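Local coordinates for protein glycoside Hydrolase (Bacteroides uniformis, PDB 5TA0) that probably hydrolyses agarose-type galactan chains in a human gut bacterium, and as an engineered variant binds neoagarooctaose, at residues A[523-528]-A[638-643]. Residues are numbered along the deposited sequence; the frame is centred on the assembly and turned at random.
Sequences ETMEEV and QIFNFS. With EDO (1,2-ethanediol), chain Q; EDO (1,2-ethanediol), chain R; SO4 (sulfate ion), chain D.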
ATOM      1  N   GLU A 523     -10.992 -17.226  22.112  1.00 14.07           N
ATOM      2  CA  GLU A 523      -9.721 -16.762  22.664  1.00 14.02           C
ATOM      3  C   GLU A 523      -9.301 -15.538  21.847  1.00 12.97           C
ATOM      4  O   GLU A 523      -9.805 -15.308  20.750  1.00 12.34           O
ATOM      5  CB  GLU A 523      -8.640 -17.829  22.601  1.00 15.15           C
ATOM      6  CG  GLU A 523      -8.980 -19.132  23.317  1.00 16.58           C
ATOM      7  CD  GLU A 523      -9.044 -19.012  24.823  1.00 19.02           C
ATOM      8  OE1 GLU A 523      -8.726 -17.958  25.409  1.00 20.12           O
ATOM      9  OE2 GLU A 523      -9.411 -20.034  25.460  1.00 23.06           O
ATOM     10  N   THR A 524      -8.384 -14.778  22.422  1.00 12.05           N
ATOM     11  CA  THR A 524      -7.800 -13.603  21.772  1.00 12.30           C
ATOM     12  C   THR A 524      -6.275 -13.622  21.846  1.00 11.80           C
ATOM     13  O   THR A 524      -5.680 -13.854  22.915  1.00 12.93           O
ATOM     14  CB  THR A 524      -8.317 -12.317  22.429  1.00 12.68           C
ATOM     15  OG1 THR A 524      -9.729 -12.251  22.258  1.00 12.87           O
ATOM     16  CG2 THR A 524      -7.714 -11.062  21.797  1.00 13.75           C
ATOM     17  N   MET A 525      -5.645 -13.322  20.709  1.00 11.54           N
ATOM     18  CA  MET A 525      -4.220 -12.994  20.635  1.00 11.48           C
ATOM     19  C   MET A 525      -4.169 -11.515  20.290  1.00 11.19           C
ATOM     20  O   MET A 525      -4.681 -11.104  19.228  1.00 11.75           O
ATOM     21  CB  MET A 525      -3.504 -13.800  19.565  1.00 12.19           C
ATOM     22  CG  MET A 525      -2.030 -13.453  19.445  1.00 12.76           C
ATOM     23  SD  MET A 525      -1.202 -14.304  18.098  1.00 13.65           S
ATOM     24  CE  MET A 525      -1.922 -13.475  16.670  1.00 13.32           C
ATOM     25  N   GLU A 526      -3.628 -10.714  21.206  1.00 10.52           N
ATOM     26  CA  GLU A 526      -3.460  -9.293  20.972  1.00 11.14           C
ATOM     27  C   GLU A 526      -2.032  -8.990  20.604  1.00 10.64           C
ATOM     28  O   GLU A 526      -1.093  -9.250  21.363  1.00 10.36           O
ATOM     29  CB  GLU A 526      -3.849  -8.465  22.197  1.00 13.27           C
ATOM     30  CG  GLU A 526      -3.745  -6.989  21.922  1.00 16.36           C
ATOM     31  CD  GLU A 526      -4.361  -6.125  22.996  1.00 20.75           C
ATOM     32  OE1 GLU A 526      -4.996  -6.674  23.933  1.00 25.97           O
ATOM     33  OE2 GLU A 526      -4.208  -4.883  22.867  1.00 24.88           O
ATOM     34  N   GLU A 527      -1.876  -8.411  19.426  1.00  9.90           N
ATOM     35  CA  GLU A 527      -0.573  -7.961  18.937  1.00  9.80           C
ATOM     36  C   GLU A 527      -0.360  -6.523  19.289  1.00  9.75           C
ATOM     37  O   GLU A 527      -1.246  -5.688  19.062  1.00  9.89           O
ATOM     38  CB  GLU A 527      -0.495  -8.141  17.429  1.00  9.77           C
ATOM     39  CG  GLU A 527       0.794  -7.616  16.810  1.00  9.93           C
ATOM     40  CD  GLU A 527       0.819  -7.707  15.304  1.00 10.21           C
ATOM     41  OE1 GLU A 527      -0.066  -8.354  14.700  1.00 10.39           O
ATOM     42  OE2 GLU A 527       1.740  -7.077  14.711  1.00 10.86           O
ATOM     43  N   VAL A 528       0.815  -6.225  19.858  1.00 10.01           N
ATOM     44  CA  VAL A 528       1.231  -4.847  20.107  1.00 10.29           C
ATOM     45  C   VAL A 528       2.637  -4.679  19.552  1.00  9.74           C
ATOM     46  O   VAL A 528       3.506  -5.544  19.752  1.00  9.21           O
ATOM     47  CB  VAL A 528       1.161  -4.466  21.615  1.00 11.23           C
ATOM     48  CG1 VAL A 528       1.461  -3.009  21.816  1.00 11.83           C
ATOM     49  CG2 VAL A 528      -0.236  -4.727  22.179  1.00 12.89           C
ATOM     50  N   GLN A 638       7.391  -6.858  17.900  1.00  8.93           N
ATOM     51  CA  GLN A 638       5.991  -7.286  18.033  1.00  8.94           C
ATOM     52  C   GLN A 638       5.850  -8.256  19.193  1.00  9.52           C
ATOM     53  O   GLN A 638       6.622  -9.209  19.318  1.00  9.61           O
ATOM     54  CB  GLN A 638       5.504  -7.980  16.765  1.00  9.13           C
ATOM     55  CG  GLN A 638       5.339  -7.047  15.579  1.00  9.14           C
ATOM     56  CD  GLN A 638       5.359  -7.828  14.301  1.00  9.56           C
ATOM     57  OE1 GLN A 638       6.435  -8.254  13.866  1.00  9.72           O
ATOM     58  NE2 GLN A 638       4.196  -8.046  13.697  1.00 10.00           N
ATOM     59  N   ILE A 639       4.872  -7.984  20.036  1.00  9.90           N
ATOM     60  CA  ILE A 639       4.485  -8.846  21.162  1.00 11.55           C
ATOM     61  C   ILE A 639       3.097  -9.393  20.850  1.00 11.78           C
ATOM     62  O   ILE A 639       2.220  -8.635  20.437  1.00 12.95           O
ATOM     63  CB  ILE A 639       4.462  -8.006  22.467  1.00 13.16           C
ATOM     64  CG1 ILE A 639       5.867  -7.471  22.775  1.00 13.81           C
ATOM     65  CG2 ILE A 639       3.917  -8.790  23.654  1.00 14.97           C
ATOM     66  CD1 ILE A 639       6.909  -8.516  23.075  1.00 14.38           C
ATOM     67  N   PHE A 640       2.900 -10.701  21.057  1.00 10.85           N
ATOM     68  CA  PHE A 640       1.624 -11.361  20.822  1.00 10.88           C
ATOM     69  C   PHE A 640       1.180 -11.969  22.141  1.00 10.93           C
ATOM     70  O   PHE A 640       1.748 -12.967  22.567  1.00 11.80           O
ATOM     71  CB  PHE A 640       1.784 -12.454  19.772  1.00 10.66           C
ATOM     72  CG  PHE A 640       2.288 -11.941  18.446  1.00 10.56           C
ATOM     73  CD1 PHE A 640       1.391 -11.483  17.482  1.00 10.85           C
ATOM     74  CD2 PHE A 640       3.633 -11.907  18.166  1.00 11.06           C
ATOM     75  CE1 PHE A 640       1.837 -11.001  16.262  1.00 11.26           C
ATOM     76  CE2 PHE A 640       4.087 -11.423  16.932  1.00 11.05           C
ATOM     77  CZ  PHE A 640       3.179 -10.965  15.994  1.00 11.01           C
ATOM     78  N   ASN A 641       0.228 -11.319  22.811  1.00 11.06           N
ATOM     79  CA  ASN A 641      -0.246 -11.759  24.127  1.00 11.37           C
ATOM     80  C   ASN A 641      -1.526 -12.574  24.019  1.00 11.88           C
ATOM     81  O   ASN A 641      -2.458 -12.183  23.323  1.00 11.17           O
ATOM     82  CB  ASN A 641      -0.462 -10.538  25.020  1.00 11.43           C
ATOM     83  CG  ASN A 641       0.845  -9.925  25.480  1.00 12.04           C
ATOM     84  OD1 ASN A 641       1.909 -10.513  25.296  1.00 12.75           O
ATOM     85  ND2 ASN A 641       0.769  -8.763  26.104  1.00 12.87           N
ATOM     86  N   PHE A 642      -1.575 -13.687  24.744  0.50 11.83           N
ATOM     87  CA  PHE A 642      -2.683 -14.619  24.658  0.50 12.26           C
ATOM     88  C   PHE A 642      -3.664 -14.448  25.825  0.50 13.21           C
ATOM     89  O   PHE A 642      -3.277 -14.016  26.932  0.50 13.54           O
ATOM     90  CB  PHE A 642      -2.151 -16.056  24.623  0.50 11.74           C
ATOM     91  CG  PHE A 642      -1.093 -16.309  23.576  0.50 11.17           C
ATOM     92  CD1 PHE A 642      -1.039 -15.564  22.404  0.50 11.25           C
ATOM     93  CD2 PHE A 642      -0.165 -17.314  23.761  0.50 10.86           C
ATOM     94  CE1 PHE A 642      -0.080 -15.825  21.447  0.50 11.18           C
ATOM     95  CE2 PHE A 642       0.804 -17.572  22.807  0.50 10.85           C
ATOM     96  CZ  PHE A 642       0.844 -16.829  21.644  0.50 11.23           C
ATOM     97  N   SER A 643      -4.936 -14.749  25.568  1.00 14.27           N
ATOM     98  CA  SER A 643      -5.971 -14.720  26.629  1.00 15.83           C
ATOM     99  C   SER A 643      -5.867 -15.898  27.591  1.00 18.87           C
ATOM    100  O   SER A 643      -6.326 -15.787  28.741  1.00 20.46           O
ATOM    101  CB  SER A 643      -7.369 -14.661  26.020  1.00 14.90           C
ATOM    102  OG  SER A 643      -7.540 -15.669  25.025  1.00 15.21           O
TER
HETATM  103  C1  EDO Q 714      -4.177 -10.543  26.111  1.00 37.76           C
HETATM  104  O1  EDO Q 714      -4.206 -11.484  27.188  1.00 40.48           O
HETATM  105  C2  EDO Q 714      -5.235 -10.951  25.105  1.00 36.66           C
HETATM  106  O2  EDO Q 714      -6.494 -10.878  25.774  1.00 37.33           O
HETATM  107  C1  EDO R 715     -12.841 -14.070  22.266  1.00 40.20           C
HETATM  108  O1  EDO R 715     -12.293 -13.544  21.055  1.00 38.49           O
HETATM  109  C2  EDO R 715     -13.530 -12.953  23.043  1.00 41.07           C
HETATM  110  O2  EDO R 715     -13.080 -12.966  24.401  1.00 43.87           O
HETATM  111  S   SO4 D 701     -11.213  -9.192  23.605  1.00 24.10           S
HETATM  112  O1  SO4 D 701     -12.407  -9.194  24.459  1.00 29.76           O
HETATM  113  O2  SO4 D 701     -10.114  -9.897  24.277  1.00 31.08           O
HETATM  114  O3  SO4 D 701     -11.520  -9.969  22.402  1.00 30.23           O
HETATM  115  O4  SO4 D 701     -10.910  -7.801  23.338  1.00 31.06           O
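E526 and N641 face each other as a hydrogen-bonded pair of two antiparallel strands, E526 N reaching N641 O at 2.8 Å in the carbonyl plane and N641 N returning to E526 O. V528 and I639 form the next such pair, and CA-H...O contacts, among them E527 CA to I639 O, fill the intervals. Past the last bridge the ladder passes to a side chain: T524 N donates almost straight to S643 OG (2.9 Å, 173°), while S643 N bonds T524 O. The same hydroxyl gives its proton to E523 OE1 at 2.6 Å, on the anti lone pair, so that one serine oxygen ties together a backbone amide and a carboxylate. T524 OG1 lies beside a sulfate, probably from the crystallisation liquor, that K34 and K36 also bond.

Apolar contact lies on the sheet face of M525, E527, F640 and F642. With CG anti to its backbone N (chi1 179°), M525 reaches alongside both rings: its CG meets the in-plane edge of F642 at CE1, 3.7 Å away, and its SD makes Met-aromatic contacts with both, at the edge of F642 and oblique to F640. The extended E527 lies alongside F640, its CG and CD against CE1.

At the end of this chain, E527 OE2 accepts a straight bond from Q638 NE2 (2.8 Å, 176°), which comes from above the carboxylate plane yet within the plane of its own amide; OE1 is held by H35. Were E527 an alanine, the Q638 amide and H35 would probably lose the carboxylate that both bond, each at its own oxygen, and one flank of F640 would be uncovered.

Strand 523-538 thus joins strand 631-642 inside a five-stranded mixed sheet, apart from the parallel barrel strands; strand 34-37 pairs with the former on its other edge, and strand 558-568 adjoins the latter.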